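PDB 5MTW: SecB-like chaperone Rv1957, which acts as the homotetrameric chaperone of a toxin-antitoxin-chaperone system, binding the antitoxin HigA1, preventing its aggregation and enabling neutralisation of the toxin HigB1. Local coordinates for the calcium ion site. Residues are numbered along the deposited sequence; one frame, centred on the assembly and turned at random.

The calcium ion site. Residues 68-69, 113-115. With CA (calcium ion), chain B.
Ser68 holds its hydroxyl OG in the crowded position between the backbone N and the carbonyl carbon (chi1 64°), which turns it to the same side as its own carbonyl O, so that one residue chelates the calcium ion twice. Ser68 OG lies 2.3 Å from the ion CA. The carbonyl O of Ser68 is a slightly longer ligand, 2.5 Å from CA, and the short span of the serine gives its two oxygens a narrow bite at the metal. Asp113 sends CG anti to its backbone N (chi1 -173°), and the carboxylate comes from the flank roughly opposite the serine hydroxyl, OG and OD1 subtending 147° at the metal. Asp113 binds through one oxygen, OD1, 2.3 Å from CA, while its OD2 stays 4.0 Å from CA. Its negative charge probably offsets part of the ion's double charge; serine adds a compact neutral oxygen. Tyr114 contributes its backbone carbonyl, O to CA 2.2 Å, nearly perpendicular to both OG and OD1. Its side chain points away from the metal, and one face of the Tyr114 ring packs over Ser68, whose carbonyl carbon C lies 3.5 Å above the plane of that ring, offset toward the rim; this should help steady the chelating residue. The coordination is irregular, and waters may complete the shell. The ion could come from crystallisation. It bridges the loop residue just before strand 69-82 and the last residues of strand 102-114, at one end of the sheet, and may help hold the two together.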
# COMPACT_ATOMS: atom_id res chain seq x y z
N SER A 68 -1.84 -34.07 -5.14
CA SER A 68 -2.45 -33.66 -6.39
C SER A 68 -2.61 -32.08 -6.37
O SER A 68 -3.69 -31.49 -6.35
CB SER A 68 -3.77 -34.39 -6.67
OG SER A 68 -4.74 -34.07 -5.70
N ALA A 69 -1.47 -31.42 -6.36
CA ALA A 69 -1.39 -29.94 -6.34
C ALA A 69 0.06 -29.63 -6.64
O ALA A 69 0.91 -30.48 -6.45
CB ALA A 69 -1.75 -29.34 -5.02
N ASP A 113 -4.34 -26.54 -7.54
CA ASP A 113 -4.88 -27.78 -7.09
C ASP A 113 -5.48 -28.44 -8.31
O ASP A 113 -6.03 -27.79 -9.19
CB ASP A 113 -5.94 -27.49 -6.08
CG ASP A 113 -6.48 -28.73 -5.41
OD1 ASP A 113 -5.90 -29.81 -5.55
OD2 ASP A 113 -7.45 -28.59 -4.68
N TYR A 114 -5.29 -29.75 -8.40
CA TYR A 114 -5.93 -30.51 -9.44
C TYR A 114 -6.64 -31.76 -8.90
O TYR A 114 -6.36 -32.20 -7.76
CB TYR A 114 -4.94 -30.80 -10.59
CG TYR A 114 -3.81 -31.80 -10.31
CD1 TYR A 114 -4.03 -33.18 -10.45
CD2 TYR A 114 -2.54 -31.37 -9.93
CE1 TYR A 114 -3.05 -34.07 -10.21
CE2 TYR A 114 -1.53 -32.27 -9.66
CZ TYR A 114 -1.79 -33.63 -9.83
OH TYR A 114 -0.78 -34.55 -9.63
N HIS A 115 -7.60 -32.18 -9.73
CA HIS A 115 -8.51 -33.32 -9.58
C HIS A 115 -8.26 -34.31 -10.74
O HIS A 115 -8.31 -33.91 -11.92
CB HIS A 115 -9.95 -32.81 -9.72
CG HIS A 115 -11.00 -33.73 -9.19
ND1 HIS A 115 -11.01 -35.09 -9.45
CD2 HIS A 115 -12.10 -33.48 -8.44
CE1 HIS A 115 -12.06 -35.64 -8.86
NE2 HIS A 115 -12.74 -34.69 -8.24
CA CA B . -5.95 -32.14 -5.57